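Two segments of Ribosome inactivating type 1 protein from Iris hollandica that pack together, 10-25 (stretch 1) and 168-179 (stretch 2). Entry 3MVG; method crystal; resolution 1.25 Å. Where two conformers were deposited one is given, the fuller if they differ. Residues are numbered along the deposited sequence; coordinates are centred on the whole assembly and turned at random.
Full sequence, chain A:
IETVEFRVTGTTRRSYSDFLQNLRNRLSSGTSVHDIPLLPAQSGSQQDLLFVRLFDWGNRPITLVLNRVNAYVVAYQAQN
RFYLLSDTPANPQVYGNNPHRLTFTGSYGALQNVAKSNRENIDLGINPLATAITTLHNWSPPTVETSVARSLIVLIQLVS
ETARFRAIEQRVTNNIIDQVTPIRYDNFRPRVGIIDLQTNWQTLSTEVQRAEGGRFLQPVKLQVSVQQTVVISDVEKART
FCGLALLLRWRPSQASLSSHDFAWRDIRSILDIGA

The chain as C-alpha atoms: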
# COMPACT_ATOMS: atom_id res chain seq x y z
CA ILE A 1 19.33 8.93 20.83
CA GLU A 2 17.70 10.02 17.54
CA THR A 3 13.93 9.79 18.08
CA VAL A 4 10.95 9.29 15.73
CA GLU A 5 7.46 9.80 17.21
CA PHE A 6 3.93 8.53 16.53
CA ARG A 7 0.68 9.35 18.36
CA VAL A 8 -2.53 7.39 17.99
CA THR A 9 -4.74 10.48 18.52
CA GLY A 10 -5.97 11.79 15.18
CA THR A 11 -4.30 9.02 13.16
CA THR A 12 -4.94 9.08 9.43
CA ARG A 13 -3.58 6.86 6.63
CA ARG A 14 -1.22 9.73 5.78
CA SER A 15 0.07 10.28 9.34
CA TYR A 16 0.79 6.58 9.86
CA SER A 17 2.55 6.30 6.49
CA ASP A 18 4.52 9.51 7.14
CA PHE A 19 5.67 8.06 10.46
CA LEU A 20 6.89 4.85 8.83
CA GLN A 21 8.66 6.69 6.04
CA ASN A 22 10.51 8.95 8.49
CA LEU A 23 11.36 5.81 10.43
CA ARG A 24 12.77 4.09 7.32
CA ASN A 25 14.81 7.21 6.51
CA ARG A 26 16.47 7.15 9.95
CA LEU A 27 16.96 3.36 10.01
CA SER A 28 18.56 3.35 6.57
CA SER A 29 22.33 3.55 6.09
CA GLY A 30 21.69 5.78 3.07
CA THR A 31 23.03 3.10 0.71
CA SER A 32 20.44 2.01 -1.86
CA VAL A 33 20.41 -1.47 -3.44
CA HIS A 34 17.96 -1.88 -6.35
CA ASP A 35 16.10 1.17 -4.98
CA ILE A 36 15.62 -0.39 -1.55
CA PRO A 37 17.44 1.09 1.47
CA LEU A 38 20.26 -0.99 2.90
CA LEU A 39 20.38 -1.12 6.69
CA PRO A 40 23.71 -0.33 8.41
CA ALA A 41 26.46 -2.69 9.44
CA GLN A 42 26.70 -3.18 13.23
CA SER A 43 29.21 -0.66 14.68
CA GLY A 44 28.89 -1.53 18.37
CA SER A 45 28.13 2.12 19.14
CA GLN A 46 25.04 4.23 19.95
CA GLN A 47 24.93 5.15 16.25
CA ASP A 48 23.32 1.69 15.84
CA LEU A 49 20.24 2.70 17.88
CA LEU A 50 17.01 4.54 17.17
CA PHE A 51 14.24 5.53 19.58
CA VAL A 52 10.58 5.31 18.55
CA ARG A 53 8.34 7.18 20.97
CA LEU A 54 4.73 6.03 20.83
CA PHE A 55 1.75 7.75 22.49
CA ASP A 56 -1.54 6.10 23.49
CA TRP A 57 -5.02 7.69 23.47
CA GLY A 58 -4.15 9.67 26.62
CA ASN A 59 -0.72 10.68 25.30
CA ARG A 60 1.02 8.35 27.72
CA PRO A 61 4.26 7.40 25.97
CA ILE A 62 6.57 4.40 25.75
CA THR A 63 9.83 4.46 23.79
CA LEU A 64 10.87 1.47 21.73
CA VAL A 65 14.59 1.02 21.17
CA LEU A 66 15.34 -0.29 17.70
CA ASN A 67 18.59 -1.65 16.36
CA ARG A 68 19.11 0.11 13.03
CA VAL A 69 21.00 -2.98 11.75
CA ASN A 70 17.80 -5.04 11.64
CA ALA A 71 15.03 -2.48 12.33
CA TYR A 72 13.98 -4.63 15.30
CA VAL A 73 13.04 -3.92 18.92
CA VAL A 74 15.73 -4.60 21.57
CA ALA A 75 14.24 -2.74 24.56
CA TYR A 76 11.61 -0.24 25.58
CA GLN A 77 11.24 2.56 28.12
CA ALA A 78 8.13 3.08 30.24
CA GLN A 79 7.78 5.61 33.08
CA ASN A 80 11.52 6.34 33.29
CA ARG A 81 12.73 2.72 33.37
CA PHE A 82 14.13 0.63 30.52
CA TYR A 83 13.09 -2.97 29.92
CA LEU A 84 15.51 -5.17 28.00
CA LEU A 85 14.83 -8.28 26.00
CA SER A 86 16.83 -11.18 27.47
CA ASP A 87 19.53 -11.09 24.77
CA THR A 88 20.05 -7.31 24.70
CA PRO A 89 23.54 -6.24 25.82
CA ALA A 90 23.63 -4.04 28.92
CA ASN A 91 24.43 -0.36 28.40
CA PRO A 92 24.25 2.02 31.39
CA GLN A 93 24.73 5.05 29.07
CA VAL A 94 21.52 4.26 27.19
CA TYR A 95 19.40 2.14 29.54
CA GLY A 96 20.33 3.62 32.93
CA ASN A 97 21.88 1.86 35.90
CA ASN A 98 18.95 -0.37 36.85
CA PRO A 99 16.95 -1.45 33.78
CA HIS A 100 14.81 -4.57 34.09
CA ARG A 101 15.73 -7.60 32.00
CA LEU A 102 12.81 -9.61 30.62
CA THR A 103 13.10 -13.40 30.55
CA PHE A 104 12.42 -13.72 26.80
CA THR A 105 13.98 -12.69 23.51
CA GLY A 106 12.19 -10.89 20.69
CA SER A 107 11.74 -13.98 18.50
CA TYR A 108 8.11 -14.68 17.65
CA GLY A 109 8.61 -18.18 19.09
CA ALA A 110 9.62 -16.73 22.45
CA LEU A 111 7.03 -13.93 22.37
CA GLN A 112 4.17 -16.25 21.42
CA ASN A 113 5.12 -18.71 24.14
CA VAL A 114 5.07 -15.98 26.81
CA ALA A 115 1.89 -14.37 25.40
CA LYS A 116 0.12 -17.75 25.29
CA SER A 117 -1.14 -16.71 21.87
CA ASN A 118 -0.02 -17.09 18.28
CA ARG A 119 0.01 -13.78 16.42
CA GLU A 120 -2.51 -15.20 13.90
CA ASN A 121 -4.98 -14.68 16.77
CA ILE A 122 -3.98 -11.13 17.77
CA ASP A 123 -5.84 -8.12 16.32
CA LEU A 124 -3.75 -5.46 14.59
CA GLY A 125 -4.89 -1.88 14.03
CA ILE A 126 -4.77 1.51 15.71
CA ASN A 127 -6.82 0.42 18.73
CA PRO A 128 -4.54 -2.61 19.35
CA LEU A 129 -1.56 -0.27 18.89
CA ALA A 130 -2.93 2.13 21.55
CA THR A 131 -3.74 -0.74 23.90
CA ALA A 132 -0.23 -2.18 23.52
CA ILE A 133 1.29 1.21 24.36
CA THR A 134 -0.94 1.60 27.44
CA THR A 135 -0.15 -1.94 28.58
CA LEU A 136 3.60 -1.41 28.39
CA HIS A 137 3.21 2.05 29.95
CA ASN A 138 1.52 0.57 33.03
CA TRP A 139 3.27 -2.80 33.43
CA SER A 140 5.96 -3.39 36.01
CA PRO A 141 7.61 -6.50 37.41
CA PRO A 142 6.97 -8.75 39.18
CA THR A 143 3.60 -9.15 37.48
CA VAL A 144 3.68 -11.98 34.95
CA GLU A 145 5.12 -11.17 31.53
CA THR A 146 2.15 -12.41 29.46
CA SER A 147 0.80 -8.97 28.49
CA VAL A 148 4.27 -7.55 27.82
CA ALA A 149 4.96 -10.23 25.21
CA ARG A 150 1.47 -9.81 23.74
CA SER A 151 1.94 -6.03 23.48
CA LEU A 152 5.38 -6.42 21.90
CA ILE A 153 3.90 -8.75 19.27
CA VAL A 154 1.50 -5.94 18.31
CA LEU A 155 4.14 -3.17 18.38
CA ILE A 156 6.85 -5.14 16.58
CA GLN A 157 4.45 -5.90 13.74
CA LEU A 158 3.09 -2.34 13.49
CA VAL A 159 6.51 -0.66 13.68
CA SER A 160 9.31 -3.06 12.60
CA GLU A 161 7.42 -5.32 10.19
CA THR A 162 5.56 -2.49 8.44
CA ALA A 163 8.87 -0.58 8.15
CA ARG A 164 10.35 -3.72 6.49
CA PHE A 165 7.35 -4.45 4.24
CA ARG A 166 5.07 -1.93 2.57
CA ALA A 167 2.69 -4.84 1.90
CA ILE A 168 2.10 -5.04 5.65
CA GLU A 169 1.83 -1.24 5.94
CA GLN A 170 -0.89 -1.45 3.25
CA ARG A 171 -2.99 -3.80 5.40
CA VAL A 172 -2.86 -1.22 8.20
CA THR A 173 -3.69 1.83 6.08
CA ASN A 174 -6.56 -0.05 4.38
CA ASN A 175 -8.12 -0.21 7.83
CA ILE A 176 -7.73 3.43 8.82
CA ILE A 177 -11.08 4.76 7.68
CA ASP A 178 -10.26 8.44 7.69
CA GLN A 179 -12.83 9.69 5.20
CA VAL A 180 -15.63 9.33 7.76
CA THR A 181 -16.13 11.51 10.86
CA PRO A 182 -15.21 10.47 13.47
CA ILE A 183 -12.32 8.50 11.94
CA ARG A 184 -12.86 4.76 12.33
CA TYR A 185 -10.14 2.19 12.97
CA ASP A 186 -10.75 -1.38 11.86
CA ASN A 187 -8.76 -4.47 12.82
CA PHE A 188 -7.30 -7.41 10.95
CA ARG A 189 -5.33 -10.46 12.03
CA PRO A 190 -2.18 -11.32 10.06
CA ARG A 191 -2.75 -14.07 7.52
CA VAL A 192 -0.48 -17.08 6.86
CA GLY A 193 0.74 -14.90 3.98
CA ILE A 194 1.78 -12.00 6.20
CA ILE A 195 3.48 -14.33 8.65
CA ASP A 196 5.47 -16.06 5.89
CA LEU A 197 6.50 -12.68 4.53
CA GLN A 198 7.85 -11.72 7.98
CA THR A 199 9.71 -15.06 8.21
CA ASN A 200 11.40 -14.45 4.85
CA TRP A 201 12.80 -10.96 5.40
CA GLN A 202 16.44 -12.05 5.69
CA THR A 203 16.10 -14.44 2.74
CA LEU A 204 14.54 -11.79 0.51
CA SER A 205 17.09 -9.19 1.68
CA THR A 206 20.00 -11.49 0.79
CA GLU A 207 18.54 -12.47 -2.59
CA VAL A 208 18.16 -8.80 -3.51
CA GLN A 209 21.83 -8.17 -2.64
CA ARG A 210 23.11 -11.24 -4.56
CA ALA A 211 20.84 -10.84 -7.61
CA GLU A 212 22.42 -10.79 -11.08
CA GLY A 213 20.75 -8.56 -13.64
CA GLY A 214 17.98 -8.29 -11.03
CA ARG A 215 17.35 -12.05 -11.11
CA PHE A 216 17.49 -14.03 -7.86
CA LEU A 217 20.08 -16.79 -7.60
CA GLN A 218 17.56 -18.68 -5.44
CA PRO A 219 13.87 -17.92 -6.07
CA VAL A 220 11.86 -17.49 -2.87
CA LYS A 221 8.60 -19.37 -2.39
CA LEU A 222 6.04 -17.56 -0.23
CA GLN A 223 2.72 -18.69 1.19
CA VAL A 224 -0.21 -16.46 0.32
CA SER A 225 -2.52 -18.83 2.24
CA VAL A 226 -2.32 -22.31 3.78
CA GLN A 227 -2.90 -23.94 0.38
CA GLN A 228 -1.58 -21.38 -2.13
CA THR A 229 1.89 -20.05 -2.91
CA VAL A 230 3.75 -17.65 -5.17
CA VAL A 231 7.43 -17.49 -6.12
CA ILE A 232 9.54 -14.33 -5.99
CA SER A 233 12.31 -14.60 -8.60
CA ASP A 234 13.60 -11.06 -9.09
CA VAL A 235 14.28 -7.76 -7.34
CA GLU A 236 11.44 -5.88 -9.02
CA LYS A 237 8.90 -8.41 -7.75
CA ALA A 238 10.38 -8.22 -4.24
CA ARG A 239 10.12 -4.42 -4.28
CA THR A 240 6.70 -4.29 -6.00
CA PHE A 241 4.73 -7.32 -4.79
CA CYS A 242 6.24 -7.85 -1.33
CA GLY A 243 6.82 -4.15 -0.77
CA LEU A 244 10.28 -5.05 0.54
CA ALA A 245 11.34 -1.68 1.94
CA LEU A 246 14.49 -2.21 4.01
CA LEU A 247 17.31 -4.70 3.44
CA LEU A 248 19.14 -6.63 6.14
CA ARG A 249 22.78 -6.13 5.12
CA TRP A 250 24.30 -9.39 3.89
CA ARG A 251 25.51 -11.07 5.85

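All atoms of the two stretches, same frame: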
# COMPACT_ATOMS: atom_id res chain seq x y z
N GLY A 10 -5.86 11.14 16.47
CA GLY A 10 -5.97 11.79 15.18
C GLY A 10 -5.33 11.05 14.02
O GLY A 10 -5.17 11.63 12.94
N THR A 11 -4.97 9.79 14.21
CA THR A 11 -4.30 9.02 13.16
C THR A 11 -5.10 8.96 11.87
O THR A 11 -6.30 8.64 11.86
CB THR A 11 -3.97 7.58 13.62
OG1 THR A 11 -2.97 7.64 14.64
CG2 THR A 11 -3.43 6.72 12.48
N THR A 12 -4.41 9.24 10.77
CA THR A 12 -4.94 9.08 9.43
C THR A 12 -4.02 8.12 8.66
O THR A 12 -2.93 7.77 9.15
CB THR A 12 -4.97 10.43 8.69
OG1 THR A 12 -3.63 10.93 8.60
CG2 THR A 12 -5.86 11.45 9.42
N ARG A 13 -4.44 7.69 7.48
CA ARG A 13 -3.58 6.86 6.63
C ARG A 13 -2.26 7.59 6.38
O ARG A 13 -1.18 7.01 6.50
CB ARG A 13 -4.27 6.54 5.30
CG ARG A 13 -5.61 5.83 5.43
CD ARG A 13 -6.23 5.56 4.06
NE ARG A 13 -7.69 5.67 4.08
CZ ARG A 13 -8.53 4.67 3.82
NH1 ARG A 13 -8.07 3.46 3.52
NH2 ARG A 13 -9.84 4.87 3.87
N ARG A 14 -2.37 8.89 6.08
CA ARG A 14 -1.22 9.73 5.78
C ARG A 14 -0.27 9.87 6.97
O ARG A 14 0.94 9.76 6.80
CB ARG A 14 -1.73 11.10 5.33
CG ARG A 14 -0.75 11.95 4.54
CD ARG A 14 -1.52 13.16 4.00
NE ARG A 14 -0.79 13.97 3.04
CZ ARG A 14 -0.18 15.12 3.32
NH1 ARG A 14 0.45 15.78 2.36
NH2 ARG A 14 -0.19 15.61 4.56
N SER A 15 -0.80 10.10 8.17
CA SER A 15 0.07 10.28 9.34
C SER A 15 0.81 8.99 9.71
O SER A 15 1.98 9.04 10.09
CB SER A 15 -0.67 10.86 10.55
OG SER A 15 -1.56 9.94 11.16
N TYR A 16 0.15 7.85 9.57
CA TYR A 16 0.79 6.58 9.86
C TYR A 16 1.88 6.30 8.81
O TYR A 16 3.01 5.94 9.15
CB TYR A 16 -0.24 5.45 9.91
CG TYR A 16 0.37 4.11 10.20
CD1 TYR A 16 0.89 3.81 11.46
CD2 TYR A 16 0.46 3.14 9.21
CE1 TYR A 16 1.48 2.57 11.72
CE2 TYR A 16 1.03 1.90 9.46
CZ TYR A 16 1.53 1.62 10.71
OH TYR A 16 2.10 0.38 10.93
N SER A 17 1.56 6.51 7.54
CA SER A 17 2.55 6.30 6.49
C SER A 17 3.72 7.28 6.58
O SER A 17 4.87 6.90 6.32
CB SER A 17 1.88 6.39 5.13
OG SER A 17 1.04 5.28 4.94
N ASP A 18 3.45 8.53 6.95
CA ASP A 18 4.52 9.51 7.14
C ASP A 18 5.46 9.08 8.26
O ASP A 18 6.68 9.20 8.14
CB ASP A 18 3.95 10.90 7.44
CG ASP A 18 3.42 11.62 6.19
OD1 ASP A 18 3.64 11.15 5.06
OD2 ASP A 18 2.77 12.67 6.35
N PHE A 19 4.88 8.60 9.36
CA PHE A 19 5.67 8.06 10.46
C PHE A 19 6.61 6.95 9.99
O PHE A 19 7.81 7.00 10.24
CB PHE A 19 4.73 7.58 11.58
CG PHE A 19 5.33 6.54 12.49
CD1 PHE A 19 6.46 6.82 13.25
CD2 PHE A 19 4.75 5.29 12.61
CE1 PHE A 19 7.02 5.86 14.10
CE2 PHE A 19 5.29 4.33 13.46
CZ PHE A 19 6.44 4.61 14.20
N LEU A 20 6.07 5.97 9.28
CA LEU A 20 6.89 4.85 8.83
C LEU A 20 7.96 5.29 7.86
O LEU A 20 9.07 4.76 7.89
CB LEU A 20 6.03 3.76 8.19
CG LEU A 20 5.09 3.01 9.14
CD1 LEU A 20 4.35 1.97 8.34
CD2 LEU A 20 5.85 2.34 10.28
N GLN A 21 7.66 6.26 7.00
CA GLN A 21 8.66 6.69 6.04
C GLN A 21 9.80 7.42 6.74
O GLN A 21 10.98 7.20 6.43
CB GLN A 21 8.05 7.53 4.91
CG GLN A 21 9.04 7.81 3.78
CD GLN A 21 9.64 6.53 3.21
OE1 GLN A 21 8.94 5.54 3.00
NE2 GLN A 21 10.94 6.54 2.95
N ASN A 22 9.47 8.30 7.69
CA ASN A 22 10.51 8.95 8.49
C ASN A 22 11.34 7.92 9.27
O ASN A 22 12.56 8.06 9.39
CB ASN A 22 9.89 9.97 9.45
CG ASN A 22 9.54 11.27 8.76
OD1 ASN A 22 10.23 11.71 7.84
ND2 ASN A 22 8.47 11.90 9.22
N LEU A 23 10.67 6.89 9.77
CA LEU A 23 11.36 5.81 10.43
C LEU A 23 12.35 5.09 9.49
O LEU A 23 13.51 4.90 9.84
CB LEU A 23 10.33 4.85 11.03
CG LEU A 23 10.88 3.60 11.69
CD1 LEU A 23 11.78 3.92 12.86
CD2 LEU A 23 9.73 2.73 12.15
N ARG A 24 11.89 4.74 8.30
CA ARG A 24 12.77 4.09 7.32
C ARG A 24 13.97 4.97 7.00
O ARG A 24 15.09 4.48 6.87
CB ARG A 24 12.02 3.76 6.03
CG ARG A 24 10.94 2.71 6.17
CD ARG A 24 10.39 2.29 4.80
NE ARG A 24 9.18 1.51 4.99
CZ ARG A 24 7.94 1.99 4.95
NH1 ARG A 24 7.71 3.25 4.61
NH2 ARG A 24 6.92 1.19 5.23
N ASN A 25 13.74 6.28 6.86
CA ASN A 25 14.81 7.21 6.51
C ASN A 25 15.90 7.28 7.58
O ASN A 25 17.09 7.43 7.26
CB ASN A 25 14.24 8.60 6.22
CG ASN A 25 13.42 8.64 4.95
OD1 ASN A 25 13.46 7.74 4.12
ND2 ASN A 25 12.67 9.72 4.78
N ILE A 168 2.71 -4.99 4.32
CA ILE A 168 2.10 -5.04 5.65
C ILE A 168 1.55 -3.66 6.04
O ILE A 168 0.44 -3.56 6.56
CB ILE A 168 3.06 -5.63 6.72
CG1 ILE A 168 3.60 -6.98 6.24
CG2 ILE A 168 2.33 -5.76 8.07
CD1 ILE A 168 4.62 -7.62 7.17
N GLU A 169 2.33 -2.60 5.79
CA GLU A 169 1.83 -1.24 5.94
C GLU A 169 0.47 -1.06 5.27
O GLU A 169 -0.45 -0.48 5.84
CB GLU A 169 2.83 -0.25 5.36
CG GLU A 169 2.34 1.18 5.39
CD GLU A 169 3.31 2.15 4.77
OE1 GLU A 169 3.04 3.37 4.82
OE2 GLU A 169 4.34 1.72 4.22
N GLN A 170 0.35 -1.56 4.04
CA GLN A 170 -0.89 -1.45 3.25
C GLN A 170 -2.11 -2.01 3.98
O GLN A 170 -3.20 -1.41 3.95
CB GLN A 170 -0.70 -2.18 1.92
CG GLN A 170 -1.96 -2.31 1.11
CD GLN A 170 -2.18 -1.15 0.20
OE1 GLN A 170 -2.32 -0.01 0.64
NE2 GLN A 170 -2.18 -1.42 -1.08
N ARG A 171 -1.93 -3.17 4.62
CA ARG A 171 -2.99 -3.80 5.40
C ARG A 171 -3.49 -2.83 6.47
O ARG A 171 -4.70 -2.68 6.68
CB ARG A 171 -2.50 -5.09 6.06
CG ARG A 171 -1.85 -6.10 5.13
CD ARG A 171 -2.69 -6.33 3.89
NE ARG A 171 -2.43 -7.62 3.27
CZ ARG A 171 -1.58 -7.83 2.27
NH1 ARG A 171 -0.88 -6.81 1.77
NH2 ARG A 171 -1.43 -9.04 1.76
N VAL A 172 -2.55 -2.17 7.15
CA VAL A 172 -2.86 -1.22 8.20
C VAL A 172 -3.59 -0.00 7.64
O VAL A 172 -4.66 0.38 8.12
CB VAL A 172 -1.59 -0.79 8.98
CG1 VAL A 172 -1.94 0.17 10.11
CG2 VAL A 172 -0.88 -2.00 9.55
N THR A 173 -3.05 0.61 6.59
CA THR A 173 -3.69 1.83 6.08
C THR A 173 -5.04 1.54 5.44
O THR A 173 -5.93 2.39 5.50
CB THR A 173 -2.77 2.63 5.15
OG1 THR A 173 -2.40 1.81 4.04
CG2 THR A 173 -1.51 3.07 5.88
N ASN A 174 -5.24 0.34 4.90
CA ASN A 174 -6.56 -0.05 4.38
C ASN A 174 -7.64 -0.12 5.46
O ASN A 174 -8.83 -0.19 5.17
CB ASN A 174 -6.49 -1.41 3.71
CG ASN A 174 -5.75 -1.39 2.37
OD1 ASN A 174 -5.42 -0.34 1.84
ND2 ASN A 174 -5.48 -2.58 1.85
N ASN A 175 -7.20 -0.12 6.71
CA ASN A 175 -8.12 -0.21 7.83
C ASN A 175 -8.19 1.05 8.68
O ASN A 175 -8.82 1.05 9.73
CB ASN A 175 -7.80 -1.46 8.64
CG ASN A 175 -8.31 -2.69 7.96
OD1 ASN A 175 -9.53 -2.84 7.78
ND2 ASN A 175 -7.42 -3.57 7.51
N ILE A 176 -7.55 2.11 8.22
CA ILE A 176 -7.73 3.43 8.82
C ILE A 176 -8.74 4.16 7.95
O ILE A 176 -8.43 4.58 6.84
CB ILE A 176 -6.40 4.21 8.91
CG1 ILE A 176 -5.40 3.47 9.81
CG2 ILE A 176 -6.65 5.64 9.39
CD1 ILE A 176 -3.96 3.98 9.70
N ILE A 177 -9.96 4.28 8.47
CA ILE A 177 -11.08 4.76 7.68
C ILE A 177 -11.22 6.24 7.98
O ILE A 177 -12.04 6.66 8.81
CB ILE A 177 -12.37 3.99 8.04
CG1 ILE A 177 -12.11 2.48 8.13
CG2 ILE A 177 -13.48 4.32 7.04
CD1 ILE A 177 -11.53 1.80 6.87
N ASP A 178 -10.39 7.04 7.32
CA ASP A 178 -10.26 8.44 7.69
C ASP A 178 -11.08 9.39 6.84
O ASP A 178 -10.96 10.60 6.97
CB ASP A 178 -8.77 8.87 7.76
CG ASP A 178 -8.06 8.75 6.43
OD1 ASP A 178 -8.71 8.63 5.37
OD2 ASP A 178 -6.81 8.79 6.46
N GLN A 179 -11.93 8.84 5.98
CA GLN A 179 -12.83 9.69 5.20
C GLN A 179 -14.22 9.82 5.81
O GLN A 179 -15.10 10.50 5.26
CB GLN A 179 -12.86 9.28 3.73
CG GLN A 179 -11.52 9.52 3.01
CD GLN A 179 -10.91 10.90 3.28
OE1 GLN A 179 -9.74 11.00 3.65
NE2 GLN A 179 -11.69 11.95 3.07
O HOH W 1 -9.68 1.13 2.99
O HOH W 2 -12.11 6.17 4.20
O HOH W 3 -4.98 10.05 5.03
O HOH W 4 5.26 4.81 4.56

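The helix of residues 13-25 and the helical segment 168-173 run nearly antiparallel, at 156° between their N-to-C directions, with axes approaching to 10.3 Å; together the stretches bury 648 Å². The CA atoms draw together toward the start of stretch 1, from 7.6 Å between Ser 17 CA and Glu 169 CA to 5.1 Å between Arg 13 CA and Thr 173 CA.

Along stretch 2, Glu 169 makes the first contacts. Its fully extended side chain (all chi near 180°) enters a hole formed by Tyr 16, Ser 17, Leu 20 and Arg 24. Ser 17 OG donates to Glu 169 OE1 at 2.8 Å, and Arg 24 NH2 forms a salt bridge with Glu 169 OE2 at 2.8 Å, so each carboxylate oxygen has its own partner. The methylenes are covered too: Leu 20 CD1 lies 3.7 Å from Glu 169 CG. Water 4 donates to both Glu 169 OE1 and Ser 17 O and accepts from Arg 24 NH1.

Val 172 supplies a CH-pi contact: its CG1 sits over one face of the Tyr 16 ring, 4.0 Å from the centroid of CG, CD1, CD2, CE1, CE2 and CZ and 30° off the normal. Thr 173 CG2 meets the edge of that ring, 3.9 Å from Tyr 16 CD2.

A type I turn from Thr 173 to Ile 176 then redirects the chain. Within it, water 1 bridges Arg 13 NH1 and Asn 174 O. Ile 176 CD1 packs 4.0 Å from Tyr 16 CB, while Ile 176 O lies over a guanidinium face, 3.1 Å from Arg 13 NE, where the poor angle excludes a hydrogen bond.

Asp 178 engages the helix start. Arg 13 N donates to Asp 178 OD2 (2.8 Å, 164°), and water 3 links Arg 14 N to the same oxygen. Arg 13 NE reaches Asp 178 OD1 at 3.4 Å, a weak hydrogen bond within a salt bridge.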